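Local coordinates for uncharacterized protein (Leishmania infantum, PDB 4TYZ) that is of unknown function in detail but carries a C-terminal GRAM domain and may take part in sterol binding and transfer, at residues Glu3-Lys8 and Tyr36-Pro41; Pro11-Glu16 and Pro41-Phe46; Glu61-Ile66 and Lys81-Asp86. All blocks are in the same frame, centred on the assembly; numbering follows the deposited sequence. Where two conformers were deposited one is given.

Interaction 1: residues Glu3-Lys8 and Tyr36-Pro41; sequences EGVFRK and YLFITP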
loop_
_atom_site.group_PDB
_atom_site.type_symbol
_atom_site.label_atom_id
_atom_site.label_comp_id
_atom_site.label_asym_id
_atom_site.label_seq_id
_atom_site.Cartn_x
_atom_site.Cartn_y
_atom_site.Cartn_z
ATOM N N GLU A 3 14.047 0.660 4.407
ATOM C CA GLU A 3 14.210 -0.785 4.359
ATOM C C GLU A 3 14.153 -1.362 5.764
ATOM O O GLU A 3 13.606 -2.443 5.978
ATOM C CB GLU A 3 15.533 -1.160 3.688
ATOM C CG GLU A 3 15.630 -0.800 2.215
ATOM C CD GLU A 3 15.975 0.669 1.969
ATOM O OE1 GLU A 3 16.116 1.447 2.940
ATOM O OE2 GLU A 3 16.112 1.046 0.789
ATOM N N GLY A 4 14.726 -0.634 6.719
ATOM C CA GLY A 4 14.714 -1.064 8.106
ATOM C C GLY A 4 13.304 -1.152 8.655
ATOM O O GLY A 4 12.973 -2.070 9.407
ATOM N N VAL A 5 12.456 -0.196 8.281
ATOM C CA VAL A 5 11.065 -0.262 8.721
ATOM C C VAL A 5 10.424 -1.542 8.193
ATOM O O VAL A 5 9.744 -2.262 8.930
ATOM C CB VAL A 5 10.254 0.961 8.256
ATOM C CG1 VAL A 5 8.796 0.831 8.699
ATOM C CG2 VAL A 5 10.868 2.234 8.809
ATOM N N PHE A 6 10.661 -1.837 6.917
ATOM C CA PHE A 6 10.095 -3.036 6.321
ATOM C C PHE A 6 10.587 -4.301 7.019
ATOM O O PHE A 6 9.792 -5.199 7.314
ATOM C CB PHE A 6 10.427 -3.121 4.830
ATOM C CG PHE A 6 9.770 -4.278 4.145
ATOM C CD1 PHE A 6 8.414 -4.252 3.889
ATOM C CD2 PHE A 6 10.494 -5.397 3.778
ATOM C CE1 PHE A 6 7.775 -5.337 3.272
ATOM C CE2 PHE A 6 9.869 -6.470 3.152
ATOM C CZ PHE A 6 8.498 -6.438 2.900
ATOM N N ARG A 7 11.890 -4.372 7.267
ATOM C CA ARG A 7 12.464 -5.590 7.819
ATOM C C ARG A 7 12.065 -5.806 9.272
ATOM O O ARG A 7 11.973 -6.942 9.726
ATOM C CB ARG A 7 13.988 -5.573 7.693
ATOM C CG ARG A 7 14.473 -5.477 6.250
ATOM C CD ARG A 7 13.939 -6.631 5.415
ATOM N NE ARG A 7 14.339 -6.494 4.016
ATOM C CZ ARG A 7 13.800 -7.175 3.009
ATOM N NH1 ARG A 7 12.822 -8.052 3.233
ATOM N NH2 ARG A 7 14.242 -6.980 1.776
ATOM N N LYS A 8 11.830 -4.723 9.997
ATOM C CA LYS A 8 11.316 -4.833 11.354
ATOM C C LYS A 8 9.847 -5.283 11.355
ATOM O O LYS A 8 9.435 -6.100 12.192
ATOM C CB LYS A 8 11.464 -3.497 12.095
ATOM C CG LYS A 8 11.017 -3.541 13.553
ATOM C CD LYS A 8 11.507 -2.326 14.322
ATOM C CE LYS A 8 10.969 -1.037 13.727
ATOM N NZ LYS A 8 9.494 -0.925 13.898
ATOM N N TYR A 36 3.913 4.008 5.204
ATOM C CA TYR A 36 4.647 3.631 4.010
ATOM C C TYR A 36 3.992 2.453 3.345
ATOM O O TYR A 36 3.699 1.451 3.997
ATOM C CB TYR A 36 6.086 3.253 4.346
ATOM C CG TYR A 36 6.781 4.195 5.298
ATOM C CD1 TYR A 36 7.192 5.452 4.881
ATOM C CD2 TYR A 36 7.032 3.818 6.613
ATOM C CE1 TYR A 36 7.842 6.311 5.759
ATOM C CE2 TYR A 36 7.677 4.667 7.493
ATOM C CZ TYR A 36 8.080 5.907 7.062
ATOM O OH TYR A 36 8.721 6.748 7.949
ATOM N N LEU A 37 3.798 2.586 2.044
ATOM C CA LEU A 37 3.394 1.485 1.181
ATOM C C LEU A 37 4.652 0.806 0.659
ATOM O O LEU A 37 5.537 1.481 0.142
ATOM C CB LEU A 37 2.546 2.014 0.027
ATOM C CG LEU A 37 1.959 0.935 -0.866
ATOM C CD1 LEU A 37 0.892 0.246 -0.057
ATOM C CD2 LEU A 37 1.384 1.549 -2.145
ATOM N N PHE A 38 4.743 -0.513 0.827
ATOM C CA PHE A 38 5.875 -1.295 0.323
ATOM C C PHE A 38 5.437 -2.233 -0.786
ATOM O O PHE A 38 4.436 -2.933 -0.653
ATOM C CB PHE A 38 6.505 -2.134 1.435
ATOM C CG PHE A 38 6.947 -1.342 2.632
ATOM C CD1 PHE A 38 8.207 -0.772 2.672
ATOM C CD2 PHE A 38 6.112 -1.196 3.732
ATOM C CE1 PHE A 38 8.628 -0.071 3.790
ATOM C CE2 PHE A 38 6.525 -0.491 4.844
ATOM C CZ PHE A 38 7.784 0.067 4.877
ATOM N N ILE A 39 6.214 -2.275 -1.863
ATOM C CA ILE A 39 5.936 -3.167 -2.977
ATOM C C ILE A 39 7.070 -4.186 -3.086
ATOM O O ILE A 39 8.238 -3.817 -3.210
ATOM C CB ILE A 39 5.775 -2.375 -4.271
ATOM C CG1 ILE A 39 4.521 -1.495 -4.157
ATOM C CG2 ILE A 39 5.699 -3.298 -5.474
ATOM C CD1 ILE A 39 4.414 -0.458 -5.208
ATOM N N THR A 40 6.717 -5.462 -2.981
ATOM C CA THR A 40 7.675 -6.536 -3.146
ATOM C C THR A 40 7.176 -7.419 -4.290
ATOM O O THR A 40 6.104 -7.161 -4.849
ATOM C CB THR A 40 7.863 -7.353 -1.829
ATOM O OG1 THR A 40 6.800 -8.307 -1.684
ATOM C CG2 THR A 40 7.893 -6.426 -0.623
ATOM N N PRO A 41 7.957 -8.434 -4.683
ATOM C CA PRO A 41 7.452 -9.214 -5.818
ATOM C C PRO A 41 6.124 -9.941 -5.546
ATOM O O PRO A 41 5.341 -10.118 -6.481
ATOM C CB PRO A 41 8.584 -10.218 -6.074
ATOM C CG PRO A 41 9.824 -9.516 -5.581
ATOM C CD PRO A 41 9.362 -8.752 -4.361
#
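Phe6 of helix 2-9 lies over one face of the Phe38 ring, with CD1 3.5 Å from Phe38 CG and displaced toward the rim, while Val5 CG1 meets the edge of the same ring, 4.0 Å from Phe38 CZ. The two phenyl planes stand 51° apart, so the pair is oblique. Phe6 CB adds a CH-pi contact, 4.1 Å from the centroid of the Phe38 ring and well over its face. The side chains of Phe6 and Phe38 run past each other in opposite directions. A chi1 of -175° sets Phe6 CG anti to the backbone N. At the far corner of the Phe6 ring, CZ lies 3.6 Å from Thr40 CG2. Val5 CG1 also lies 4.0 Å from Tyr36 CD2, thereby touching two aromatic residues of one strand. Cys45 of the next strand also touches Phe6, whose ring meets that of Phe10. The contact is apolar across its whole width, and the short axes cross at -78°. The helix thus packs against strands 31-39 and 43-48, presenting Val5 and Phe6 to the aromatic side chains of strand 31-39, a helix-on-sheet packing within the PH-like fold of the GRAM domain.

Interaction 2: residues Pro11-Glu16 and Pro41-Phe46; sequences PDLAGE and PHWLCF. With EDO (1,2-ethanediol), chain C.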
loop_
_atom_site.group_PDB
_atom_site.type_symbol
_atom_site.label_atom_id
_atom_site.label_comp_id
_atom_site.label_asym_id
_atom_site.label_seq_id
_atom_site.Cartn_x
_atom_site.Cartn_y
_atom_site.Cartn_z
ATOM N N PRO A 11 8.854 -9.614 9.265
ATOM C CA PRO A 11 9.935 -10.607 9.265
ATOM C C PRO A 11 9.572 -11.864 8.481
ATOM O O PRO A 11 10.481 -12.566 8.042
ATOM C CB PRO A 11 10.141 -10.915 10.758
ATOM C CG PRO A 11 8.880 -10.534 11.408
ATOM C CD PRO A 11 8.308 -9.383 10.614
ATOM N N ASP A 12 8.282 -12.120 8.267
ATOM C CA ASP A 12 7.884 -13.258 7.445
ATOM C C ASP A 12 8.266 -13.030 5.983
ATOM O O ASP A 12 8.348 -13.985 5.204
ATOM C CB ASP A 12 6.377 -13.526 7.567
ATOM C CG ASP A 12 5.536 -12.280 7.341
ATOM O OD1 ASP A 12 5.885 -11.220 7.901
ATOM O OD2 ASP A 12 4.514 -12.362 6.626
ATOM N N LEU A 13 8.508 -11.771 5.618
ATOM C CA LEU A 13 8.851 -11.418 4.240
ATOM C C LEU A 13 10.353 -11.133 4.081
ATOM O O LEU A 13 10.763 -10.401 3.174
ATOM C CB LEU A 13 8.028 -10.204 3.781
ATOM C CG LEU A 13 6.530 -10.415 3.981
ATOM C CD1 LEU A 13 5.762 -9.182 3.450
ATOM C CD2 LEU A 13 6.058 -11.672 3.249
ATOM N N ALA A 14 11.161 -11.736 4.954
ATOM C CA ALA A 14 12.604 -11.481 4.973
ATOM C C ALA A 14 13.326 -11.902 3.690
ATOM O O ALA A 14 14.442 -11.446 3.427
ATOM C CB ALA A 14 13.248 -12.167 6.186
ATOM N N GLY A 15 12.695 -12.760 2.895
ATOM C CA GLY A 15 13.270 -13.135 1.612
ATOM C C GLY A 15 12.786 -12.300 0.442
ATOM O O GLY A 15 13.249 -12.471 -0.691
ATOM N N GLU A 16 11.836 -11.411 0.706
ATOM C CA GLU A 16 11.291 -10.549 -0.343
ATOM C C GLU A 16 12.176 -9.338 -0.596
ATOM O O GLU A 16 12.563 -8.657 0.339
ATOM C CB GLU A 16 9.898 -10.060 0.047
ATOM C CG GLU A 16 8.836 -11.144 0.060
ATOM C CD GLU A 16 8.459 -11.575 -1.345
ATOM O OE1 GLU A 16 7.904 -10.741 -2.090
ATOM O OE2 GLU A 16 8.738 -12.734 -1.696
ATOM N N PRO A 41 7.957 -8.434 -4.683
ATOM C CA PRO A 41 7.452 -9.214 -5.818
ATOM C C PRO A 41 6.124 -9.941 -5.546
ATOM O O PRO A 41 5.341 -10.118 -6.481
ATOM C CB PRO A 41 8.584 -10.218 -6.074
ATOM C CG PRO A 41 9.824 -9.516 -5.581
ATOM C CD PRO A 41 9.362 -8.752 -4.361
ATOM N N HIS A 42 5.856 -10.322 -4.299
ATOM C CA HIS A 42 4.643 -11.088 -3.994
ATOM C C HIS A 42 3.646 -10.369 -3.091
ATOM O O HIS A 42 2.507 -10.831 -2.961
ATOM C CB HIS A 42 5.011 -12.424 -3.342
ATOM C CG HIS A 42 5.787 -13.330 -4.238
ATOM N ND1 HIS A 42 7.124 -13.603 -4.039
ATOM C CD2 HIS A 42 5.421 -14.004 -5.352
ATOM C CE1 HIS A 42 7.547 -14.414 -4.996
ATOM N NE2 HIS A 42 6.537 -14.672 -5.801
ATOM N N TRP A 43 4.062 -9.255 -2.487
ATOM C CA TRP A 43 3.265 -8.615 -1.436
ATOM C C TRP A 43 3.118 -7.121 -1.568
ATOM O O TRP A 43 4.021 -6.402 -1.996
ATOM C CB TRP A 43 3.875 -8.905 -0.036
ATOM C CG TRP A 43 3.889 -10.360 0.284
ATOM C CD1 TRP A 43 4.833 -11.271 -0.099
ATOM C CD2 TRP A 43 2.902 -11.087 1.026
ATOM N NE1 TRP A 43 4.495 -12.528 0.361
ATOM C CE2 TRP A 43 3.315 -12.441 1.054
ATOM C CE3 TRP A 43 1.713 -10.728 1.672
ATOM C CZ2 TRP A 43 2.586 -13.437 1.715
ATOM C CZ3 TRP A 43 0.980 -11.717 2.323
ATOM C CH2 TRP A 43 1.419 -13.057 2.336
ATOM N N LEU A 44 1.931 -6.685 -1.182
ATOM C CA LEU A 44 1.627 -5.283 -0.999
ATOM C C LEU A 44 1.502 -5.053 0.493
ATOM O O LEU A 44 0.657 -5.662 1.142
ATOM C CB LEU A 44 0.331 -4.915 -1.712
ATOM C CG LEU A 44 -0.037 -3.463 -1.457
ATOM C CD1 LEU A 44 1.073 -2.579 -1.975
ATOM C CD2 LEU A 44 -1.374 -3.126 -2.104
ATOM N N CYS A 45 2.354 -4.193 1.046
ATOM C CA CYS A 45 2.388 -4.004 2.500
ATOM C C CYS A 45 2.284 -2.545 2.884
ATOM O O CYS A 45 2.672 -1.663 2.125
ATOM C CB CYS A 45 3.681 -4.559 3.104
ATOM S SG CYS A 45 4.057 -6.239 2.580
ATOM N N PHE A 46 1.787 -2.309 4.087
ATOM C CA PHE A 46 1.744 -0.959 4.636
ATOM C C PHE A 46 2.144 -1.000 6.094
ATOM O O PHE A 46 1.685 -1.870 6.825
ATOM C CB PHE A 46 0.342 -0.348 4.497
ATOM C CG PHE A 46 0.220 1.010 5.128
ATOM C CD1 PHE A 46 0.468 2.152 4.384
ATOM C CD2 PHE A 46 -0.118 1.142 6.469
ATOM C CE1 PHE A 46 0.373 3.416 4.970
ATOM C CE2 PHE A 46 -0.208 2.392 7.068
ATOM C CZ PHE A 46 0.024 3.535 6.316
HETATM C C1 EDO C . 8.578 -17.521 5.662
HETATM O O1 EDO C . 9.426 -16.405 5.339
HETATM C C2 EDO C . 9.092 -18.190 6.934
HETATM O O2 EDO C . 8.988 -17.252 8.013
#
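Glu16, Leu13 and Trp43 bury the most surface here, and they divide the contact into a polar grip and an apolar one. The carboxylate of Glu16 holds His42 with both oxygens: OE1 accepts from the backbone N of His42 at 3.0 Å, and OE2 accepts from His42 ND1, also at 3.0 Å. The second bond is nearly straight, with an N-H...O angle of 173°, and OE2 lies close to the plane of the imidazole. Each oxygen is met on its syn side, slightly out of the carboxylate plane, which is turned 50° from the imidazole. A bend at chi2 brings CD round toward the loop residues Pro41 and His42. Thr40 OG1 is a further hydrogen-bond partner of OE1, so this oxygen has two, and Pro41 CD packs 3.4 Å from it. The same oxygen faces the edge of the Trp43 indole.

Leu13 approaches the same ring over a face rather than at its edge. Its CD2 sits over the five-membered ring, 3.5 Å from the centroid and 14° off the ring normal, a close CH-pi contact. The other methyl, CD1, reaches Cys45 SG at 3.5 Å, so the forked end of Leu13 spans two residues of strand 43-48 that point to the same side. Leu13 also opens a type I turn, closed by Glu16 N to Leu13 O at 2.9 Å. Both residues direct their CB toward the 41-46 segment. A 1,2-ethanediol, probably from the crystallisation liquor, bonds through O1 to Asp12 O. The His-carboxylate pair and leucine-on-indole packing together pin the loop after helix 2-9 onto the hairpin of strands 31-39 and 43-48, in the GRAM domain's sheet.

Interaction 3: residues Glu61-Ile66 and Lys81-Asp86; sequences EIKDII and KTHLND
A classic beta bulge interrupts the antiparallel hairpin of strands 62-67 and 78-82, where Lys63 and Asp64 both face Lys81. Lys81 O accepts from two successive backbone nitrogens, Lys63 N at 2.7 Å and Asp64 N at 3.2 Å, and Lys81 N returns a bond to Asp64 O at 2.9 Å. The register accordingly shifts by one between the hydrogen-bonded pair Asp64-Lys81 and the non-hydrogen-bonded pair Ile62-Thr82. The backbone of Lys63 at phi/psi -88°/-36° departs from extended strand values, as expected at the first bulge position.

Beyond the bulge, His83 N donates to Glu61 O at 3.0 Å. The imidazole of His83 receives Lys63 CB over one face, 3.9 Å from its centroid and 24° off the normal, a CH-pi contact. Lys63 CG is anti to the backbone N and the chain is extended beyond it; at its end NZ is bonded to a water that also makes a weak bond to His83 O. Thr82 OG1 accepts weakly from Leu84 N within the type I turn Thr82-Asn85, and from Asp86 N just after it at 2.9 Å.

Ile62 and Thr82 both touch Ile57 of strand 54-58. On helix 96-107, Trp107 packs against Asp64 and Ile65 and donates through NE1 to Ile62 O, tying the bulged edge of the hairpin to the C-terminal helix.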
loop_
_atom_site.group_PDB
_atom_site.type_symbol
_atom_site.label_atom_id
_atom_site.label_comp_id
_atom_site.label_asym_id
_atom_site.label_seq_id
_atom_site.Cartn_x
_atom_site.Cartn_y
_atom_site.Cartn_z
ATOM N N GLU A 61 -4.222 -12.304 -3.691
ATOM C CA GLU A 61 -5.387 -12.044 -2.850
ATOM C C GLU A 61 -6.135 -10.780 -3.288
ATOM O O GLU A 61 -7.194 -10.462 -2.750
ATOM C CB GLU A 61 -4.962 -11.900 -1.382
ATOM C CG GLU A 61 -4.378 -13.183 -0.801
ATOM C CD GLU A 61 -3.975 -13.052 0.665
ATOM O OE1 GLU A 61 -4.444 -13.875 1.481
ATOM O OE2 GLU A 61 -3.167 -12.157 1.007
ATOM N N ILE A 62 -5.569 -10.068 -4.254
ATOM C CA ILE A 62 -6.119 -8.779 -4.687
ATOM C C ILE A 62 -6.993 -8.971 -5.920
ATOM O O ILE A 62 -6.544 -9.499 -6.932
ATOM C CB ILE A 62 -5.002 -7.766 -4.990
ATOM C CG1 ILE A 62 -4.272 -7.404 -3.691
ATOM C CG2 ILE A 62 -5.575 -6.502 -5.653
ATOM C CD1 ILE A 62 -3.072 -6.507 -3.896
ATOM N N LYS A 63 -8.249 -8.547 -5.812
ATOM C CA LYS A 63 -9.210 -8.689 -6.901
ATOM C C LYS A 63 -9.173 -7.514 -7.877
ATOM O O LYS A 63 -9.348 -7.687 -9.089
ATOM C CB LYS A 63 -10.625 -8.845 -6.322
ATOM C CG LYS A 63 -11.745 -8.937 -7.361
ATOM C CD LYS A 63 -13.090 -9.075 -6.662
ATOM C CE LYS A 63 -14.205 -9.358 -7.655
ATOM N NZ LYS A 63 -15.489 -9.662 -6.966
ATOM N N ASP A 64 -8.949 -6.313 -7.351
ATOM C CA ASP A 64 -8.968 -5.107 -8.182
ATOM C C ASP A 64 -8.220 -3.994 -7.485
ATOM O O ASP A 64 -8.092 -3.986 -6.270
ATOM C CB ASP A 64 -10.413 -4.679 -8.497
ATOM C CG ASP A 64 -10.514 -3.786 -9.721
ATOM O OD1 ASP A 64 -9.497 -3.609 -10.431
ATOM O OD2 ASP A 64 -11.631 -3.278 -9.993
ATOM N N ILE A 65 -7.702 -3.063 -8.277
ATOM C CA ILE A 65 -6.993 -1.892 -7.768
ATOM C C ILE A 65 -7.503 -0.705 -8.567
ATOM O O ILE A 65 -7.407 -0.698 -9.798
ATOM C CB ILE A 65 -5.466 -2.022 -7.908
ATOM C CG1 ILE A 65 -4.973 -3.279 -7.195
ATOM C CG2 ILE A 65 -4.759 -0.774 -7.363
ATOM C CD1 ILE A 65 -3.466 -3.500 -7.283
ATOM N N ILE A 66 -8.064 0.283 -7.871
ATOM C CA ILE A 66 -8.699 1.434 -8.515
ATOM C C ILE A 66 -7.966 2.725 -8.174
ATOM O O ILE A 66 -7.634 2.955 -7.009
ATOM C CB ILE A 66 -10.161 1.564 -8.074
ATOM C CG1 ILE A 66 -10.948 0.323 -8.516
ATOM C CG2 ILE A 66 -10.778 2.837 -8.610
ATOM C CD1 ILE A 66 -12.377 0.310 -8.018
ATOM N N LYS A 81 -9.206 -3.779 -3.623
ATOM C CA LYS A 81 -10.294 -4.695 -3.323
ATOM C C LYS A 81 -9.756 -6.109 -3.250
ATOM O O LYS A 81 -9.038 -6.546 -4.146
ATOM C CB LYS A 81 -11.395 -4.608 -4.382
ATOM C CG LYS A 81 -12.026 -3.230 -4.521
ATOM C CD LYS A 81 -13.105 -3.233 -5.599
ATOM C CE LYS A 81 -14.138 -4.321 -5.339
ATOM N NZ LYS A 81 -15.146 -4.431 -6.434
ATOM N N THR A 82 -10.107 -6.826 -2.189
ATOM C CA THR A 82 -9.614 -8.194 -2.049
ATOM C C THR A 82 -10.619 -9.226 -2.552
ATOM O O THR A 82 -11.792 -8.919 -2.767
ATOM C CB THR A 82 -9.262 -8.523 -0.593
ATOM O OG1 THR A 82 -10.460 -8.715 0.162
ATOM C CG2 THR A 82 -8.469 -7.388 0.029
ATOM N N HIS A 83 -10.155 -10.456 -2.738
ATOM C CA HIS A 83 -11.029 -11.528 -3.185
ATOM C C HIS A 83 -12.023 -11.920 -2.103
ATOM O O HIS A 83 -13.035 -12.561 -2.386
ATOM C CB HIS A 83 -10.215 -12.747 -3.623
ATOM C CG HIS A 83 -9.609 -12.595 -4.982
ATOM N ND1 HIS A 83 -10.373 -12.436 -6.120
ATOM C CD2 HIS A 83 -8.318 -12.567 -5.387
ATOM C CE1 HIS A 83 -9.575 -12.315 -7.166
ATOM N NE2 HIS A 83 -8.324 -12.389 -6.749
ATOM N N LEU A 84 -11.742 -11.519 -0.869
ATOM C CA LEU A 84 -12.660 -11.762 0.240
ATOM C C LEU A 84 -13.598 -10.578 0.421
ATOM O O LEU A 84 -14.251 -10.443 1.455
ATOM C CB LEU A 84 -11.886 -12.033 1.533
ATOM C CG LEU A 84 -11.097 -13.345 1.567
ATOM C CD1 LEU A 84 -10.342 -13.494 2.879
ATOM C CD2 LEU A 84 -12.020 -14.528 1.343
ATOM N N ASN A 85 -13.650 -9.730 -0.604
ATOM C CA ASN A 85 -14.484 -8.530 -0.635
ATOM C C ASN A 85 -14.204 -7.515 0.471
ATOM O O ASN A 85 -15.115 -6.825 0.932
ATOM C CB ASN A 85 -15.963 -8.915 -0.604
ATOM C CG ASN A 85 -16.398 -9.621 -1.870
ATOM O OD1 ASN A 85 -16.425 -9.023 -2.946
ATOM N ND2 ASN A 85 -16.740 -10.899 -1.749
ATOM N N ASP A 86 -12.946 -7.412 0.887
ATOM C CA ASP A 86 -12.535 -6.309 1.739
ATOM C C ASP A 86 -12.061 -5.164 0.846
ATOM O O ASP A 86 -11.623 -5.393 -0.283
ATOM C CB ASP A 86 -11.427 -6.735 2.707
ATOM C CG ASP A 86 -11.917 -7.706 3.771
ATOM O OD1 ASP A 86 -13.047 -7.523 4.271
ATOM O OD2 ASP A 86 -11.171 -8.653 4.104
HETATM O O HOH W 1 -8.518 -12.001 -0.557
HETATM O O HOH W 2 -14.863 -11.593 -4.997
#

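Interactions 1 and 2 are neighbours, with centres about 7 Å apart and Pro41 in common; interaction 3 lies farther off, about 21 Å from the first and 18 Å from the second, centre to centre. Interactions 1 and 2 rest on adjoining strands, 31-39 and 43-48, which follow each other in the chain and are probably bonded from Phe38 N to Cys45 O at 2.7 Å. The Thr40-Glu16 hydrogen bond joins the two contacts a second time, beyond the strand ends. Interaction 3 belongs to the same antiparallel sheet, on the opposite side of the chain's centre from interaction 1. No sterol site can be assigned from these contacts.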